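Local coordinates for protein Bpsl1147 (Burkholderia pseudomallei, PDB 5A4O) that probably binds DNA, single-stranded DNA in particular, as a bacterial homolog of the eukaryotic transcription coactivator PC4, at residues 2-7 with 18-23; 36-41 with 48-53. One frame throughout, in Å; residues are numbered along the deposited sequence.

In the fold
Both contacts are built on the four-stranded antiparallel sheet of a PC4-like chain, and their centres lie about 7 Å apart. Contact 1 lays the N-terminal loop 2-7 over strand 19-28; contact 2 pairs strands 31-41 and 47-56, which form a beta hairpin. Strands 19-28 and 31-41 are neighbours, so the backbones join directly: Arg22 N lies 2.9 Å from Arg37 O, and Arg20 O lies 2.9 Å from Val39 N, both probable hydrogen bonds. The loop also reaches across, with Ala3 CB 3.6 Å from Pro49 CD. Each contact touches the second subunit of the dimer, contact 1 through Ile21 and Ile23, contact 2 through residues including Val36, Arg51 and Gln52.

Contact 1. Residues 2-7 with 18-23; sequences SAYDSG and TQRIRI
A buried arginine side chain holds the main chain of this loop: the guanidinium of Arg22 reaches out of the sheet to the carbonyl oxygen of Ser6. Loop 2-7 precedes the first strand of the PC4-like antiparallel sheet and folds back over strand 19-28. Arg22 gets there with an extended chain, CG anti to the backbone N (chi1 -180°). Its NH2 gives Ser6 O a hydrogen bond of 2.7 Å, fairly straight at 162° at the hydrogen. The oxygen lies in the guanidinium plane, although the donor sits well above the plane of the carbonyl; NH1 adds a weak bond to the same oxygen. Over one face of the guanidinium lies the Ala3-Tyr4 backbone, with Tyr4 CA 3.8 Å above the plane, offset toward its rim. Ala3 O comes 2.9 Å from Arg22 NH1 over the same face, at an angle too poor for a hydrogen bond. A type I turn from Ser2 to Asp5 shapes this part of the loop, and Ser2 OG accepts from Tyr4 N in an ST turn.

Tyr4 and Arg22 run past each other in opposite directions, and ring atoms CD1 and CE1 of Tyr4 meet CD and NE of Arg22, CD1 lying 3.5 Å from NE. That NE also bonds Thr9 OG1. Arg20 crosses the tyrosine at about a right angle, its NH1 salt-bridged to Asp12. Here Tyr4 OH comes within 3.4 Å of Arg20 CD.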
# COMPACT_ATOMS: atom_id res chain seq x y z
N SER A 2 -1.50 18.10 -9.74
CA SER A 2 -0.70 17.51 -8.63
C SER A 2 -1.43 16.31 -8.00
O SER A 2 -2.66 16.32 -7.86
CB SER A 2 -0.41 18.58 -7.56
OG SER A 2 -0.02 18.00 -6.32
N ALA A 3 -0.66 15.28 -7.63
CA ALA A 3 -1.18 14.15 -6.86
C ALA A 3 -1.62 14.57 -5.46
O ALA A 3 -2.26 13.78 -4.75
CB ALA A 3 -0.12 13.05 -6.73
N TYR A 4 -1.23 15.77 -5.05
CA TYR A 4 -1.62 16.31 -3.74
C TYR A 4 -2.92 17.11 -3.75
O TYR A 4 -3.38 17.57 -2.69
CB TYR A 4 -0.47 17.14 -3.15
CG TYR A 4 0.71 16.24 -2.88
CD1 TYR A 4 0.78 15.50 -1.70
CD2 TYR A 4 1.72 16.08 -3.82
CE1 TYR A 4 1.84 14.65 -1.45
CE2 TYR A 4 2.79 15.23 -3.58
CZ TYR A 4 2.84 14.52 -2.40
OH TYR A 4 3.90 13.69 -2.16
N ASP A 5 -3.54 17.24 -4.93
CA ASP A 5 -4.86 17.87 -5.04
C ASP A 5 -5.97 17.00 -4.39
O ASP A 5 -6.88 17.54 -3.74
CB ASP A 5 -5.18 18.16 -6.51
CG ASP A 5 -4.19 19.14 -7.16
OD1 ASP A 5 -3.43 19.81 -6.43
OD2 ASP A 5 -4.18 19.25 -8.41
N SER A 6 -5.86 15.68 -4.52
CA SER A 6 -7.00 14.78 -4.29
C SER A 6 -7.16 14.37 -2.80
O SER A 6 -6.29 13.71 -2.23
CB SER A 6 -6.82 13.53 -5.18
OG SER A 6 -8.06 12.89 -5.47
N GLY A 7 -8.28 14.77 -2.18
CA GLY A 7 -8.53 14.50 -0.75
C GLY A 7 -7.43 15.03 0.17
O GLY A 7 -6.63 15.90 -0.21
N THR A 18 12.68 11.37 -6.54
CA THR A 18 11.69 11.26 -7.63
C THR A 18 10.40 10.49 -7.34
O THR A 18 9.52 10.43 -8.20
CB THR A 18 12.31 10.64 -8.88
OG1 THR A 18 12.69 9.26 -8.67
CG2 THR A 18 13.53 11.45 -9.30
N GLN A 19 10.28 9.90 -6.15
CA GLN A 19 9.17 9.01 -5.83
C GLN A 19 8.84 9.14 -4.36
O GLN A 19 9.74 9.31 -3.52
CB GLN A 19 9.55 7.55 -6.09
CG GLN A 19 10.01 7.25 -7.51
CD GLN A 19 9.89 5.78 -7.86
OE1 GLN A 19 10.10 4.89 -7.03
NE2 GLN A 19 9.55 5.52 -9.11
N ARG A 20 7.56 9.07 -4.05
CA ARG A 20 7.10 9.08 -2.67
C ARG A 20 5.96 8.14 -2.57
O ARG A 20 5.35 7.80 -3.58
CB ARG A 20 6.63 10.47 -2.27
CG ARG A 20 7.71 11.50 -2.26
CD ARG A 20 7.14 12.86 -1.88
NE ARG A 20 8.14 13.89 -2.01
CZ ARG A 20 7.92 15.19 -1.81
NH1 ARG A 20 6.73 15.63 -1.44
NH2 ARG A 20 8.91 16.04 -1.99
N ILE A 21 5.70 7.69 -1.36
CA ILE A 21 4.49 6.95 -1.08
C ILE A 21 3.54 7.90 -0.34
O ILE A 21 3.84 8.34 0.78
CB ILE A 21 4.74 5.71 -0.22
CG1 ILE A 21 5.71 4.74 -0.90
CG2 ILE A 21 3.40 5.05 0.15
CD1 ILE A 21 5.23 4.12 -2.19
N ARG A 22 2.41 8.24 -0.99
CA ARG A 22 1.43 9.17 -0.42
C ARG A 22 0.26 8.41 0.20
O ARG A 22 -0.33 7.54 -0.42
CB ARG A 22 0.92 10.12 -1.50
CG ARG A 22 -0.13 11.15 -0.99
CD ARG A 22 -0.65 12.13 -2.05
NE ARG A 22 -1.70 13.07 -1.51
CZ ARG A 22 -3.03 13.08 -1.80
NH1 ARG A 22 -3.57 12.24 -2.68
NH2 ARG A 22 -3.83 13.98 -1.23
N ILE A 23 -0.05 8.74 1.45
CA ILE A 23 -1.14 8.12 2.15
C ILE A 23 -2.14 9.23 2.26
O ILE A 23 -1.82 10.30 2.80
CB ILE A 23 -0.70 7.63 3.55
CG1 ILE A 23 0.35 6.51 3.39
CG2 ILE A 23 -1.90 7.13 4.34
CD1 ILE A 23 0.94 6.04 4.69

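Contact 2. Residues 36-41 with 48-53; sequences VRLVVV and VPTRQG
Val40 and Val48 form the regular end of this pairing, a hydrogen-bonded antiparallel pair: Val40 N gives to Val48 O at 2.9 Å, and Val48 N to Val40 O at 2.7 Å. Next to them, Val39 CA makes a CA-H...O contact of 3.2 Å with Val48 O. Leu38 N then bonds Gln52 O at 2.9 Å.

Side-chain bonds fill in where the ladder is interrupted. Thr50 OG1, placed between its own backbone N and carbonyl carbon (chi1 69°), donates to Leu38 O at 2.8 Å and accepts from Gln52 N, closing an ST turn. Thr50 N reaches the same Leu38 oxygen weakly. The Arg37 chain bends at chi3 (-62°), which sets NE; from the guanidinium, NH1 gives Thr50 O a 2.9 Å bond, on a carbonyl lone pair and in the guanidinium plane. Waters link NH1 to Arg51 O and NH2 to Gly53 O, while NE is salt-bridged to Asp35.

The remaining contacts are van der Waals. Val40 CG1 meets Thr50 CG2 at 3.9 Å, Leu38 and Gln52 lie side by side through their CB atoms, and Pro49 CB touches Arg37 CD. Gly53 CA lies 3.8 Å above one face of the Arg37 guanidinium, offset toward its rim. From Val39-Pro49 to Arg37-Gly53 the register slips by two residues as the chain turns a corner at Arg51, which makes this a beta hairpin broken by a beta bulge.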
# COMPACT_ATOMS: atom_id res chain seq x y z
N VAL A 36 -3.11 4.41 -0.56
CA VAL A 36 -1.68 4.29 -0.31
C VAL A 36 -1.06 4.09 -1.67
O VAL A 36 -1.36 3.10 -2.32
CB VAL A 36 -1.35 3.08 0.58
CG1 VAL A 36 0.14 2.95 0.79
CG2 VAL A 36 -2.09 3.20 1.91
N ARG A 37 -0.25 5.03 -2.14
CA ARG A 37 0.04 5.10 -3.60
C ARG A 37 1.37 5.69 -3.88
O ARG A 37 1.72 6.72 -3.33
CB ARG A 37 -1.03 5.95 -4.31
CG ARG A 37 -1.06 5.85 -5.85
CD ARG A 37 -2.37 6.39 -6.43
NE ARG A 37 -3.51 5.62 -5.94
CZ ARG A 37 -3.89 4.43 -6.40
NH1 ARG A 37 -3.30 3.84 -7.43
NH2 ARG A 37 -4.93 3.83 -5.83
N LEU A 38 2.10 5.03 -4.79
CA LEU A 38 3.30 5.56 -5.37
C LEU A 38 2.97 6.79 -6.25
O LEU A 38 2.16 6.72 -7.20
CB LEU A 38 4.01 4.47 -6.18
CG LEU A 38 5.29 4.93 -6.90
CD1 LEU A 38 6.32 5.24 -5.86
CD2 LEU A 38 5.79 3.90 -7.91
N VAL A 39 3.61 7.91 -5.92
CA VAL A 39 3.51 9.14 -6.69
C VAL A 39 4.91 9.49 -7.20
O VAL A 39 5.89 9.19 -6.52
CB VAL A 39 2.89 10.28 -5.87
CG1 VAL A 39 1.52 9.86 -5.33
CG2 VAL A 39 3.81 10.73 -4.73
N VAL A 40 4.99 10.02 -8.40
CA VAL A 40 6.27 10.26 -9.07
C VAL A 40 6.36 11.64 -9.70
O VAL A 40 5.39 12.18 -10.12
CB VAL A 40 6.60 9.21 -10.17
CG1 VAL A 40 6.56 7.80 -9.67
CG2 VAL A 40 5.68 9.39 -11.32
N VAL A 41 7.57 12.18 -9.75
CA VAL A 41 7.73 13.53 -10.19
C VAL A 41 7.37 13.67 -11.64
O VAL A 41 7.53 12.79 -12.43
CB VAL A 41 9.17 14.04 -10.11
CG1 VAL A 41 9.50 14.79 -8.85
CG2 VAL A 41 10.17 13.02 -10.52
N VAL A 48 2.87 13.00 -9.41
CA VAL A 48 1.69 12.51 -10.06
C VAL A 48 1.41 11.06 -9.67
O VAL A 48 2.31 10.34 -9.45
CB VAL A 48 1.88 12.60 -11.55
CG1 VAL A 48 0.64 12.19 -12.27
CG2 VAL A 48 2.26 14.02 -11.89
N PRO A 49 0.15 10.70 -9.52
CA PRO A 49 -0.12 9.36 -9.00
C PRO A 49 0.12 8.30 -10.06
O PRO A 49 0.12 8.60 -11.28
CB PRO A 49 -1.61 9.41 -8.62
CG PRO A 49 -2.19 10.40 -9.60
CD PRO A 49 -1.11 11.44 -9.77
N THR A 50 0.34 7.07 -9.61
CA THR A 50 0.48 5.92 -10.47
C THR A 50 -0.58 4.89 -10.13
O THR A 50 -1.32 5.09 -9.21
CB THR A 50 1.84 5.26 -10.27
OG1 THR A 50 1.87 4.64 -8.99
CG2 THR A 50 2.98 6.28 -10.35
N ARG A 51 -0.58 3.77 -10.85
CA ARG A 51 -1.50 2.68 -10.54
C ARG A 51 -0.90 1.77 -9.48
O ARG A 51 -1.57 0.82 -9.06
CB ARG A 51 -1.80 1.85 -11.79
CG ARG A 51 -2.46 2.64 -12.91
CD ARG A 51 -2.89 1.73 -14.08
NE ARG A 51 -3.90 0.75 -13.68
CZ ARG A 51 -3.70 -0.54 -13.42
NH1 ARG A 51 -2.50 -1.12 -13.51
NH2 ARG A 51 -4.73 -1.30 -13.07
N GLN A 52 0.34 2.06 -9.07
CA GLN A 52 1.01 1.28 -8.01
C GLN A 52 0.52 1.74 -6.66
O GLN A 52 1.15 2.56 -5.98
CB GLN A 52 2.52 1.31 -8.16
CG GLN A 52 3.02 0.35 -9.23
CD GLN A 52 2.47 0.62 -10.61
OE1 GLN A 52 2.92 1.54 -11.29
NE2 GLN A 52 1.51 -0.18 -11.06
N GLY A 53 -0.66 1.30 -6.30
CA GLY A 53 -1.25 1.70 -5.02
C GLY A 53 -2.40 0.81 -4.65
O GLY A 53 -2.82 -0.07 -5.45
O HOH W 1 -4.21 1.41 -8.72
O HOH W 2 -5.72 0.98 -6.47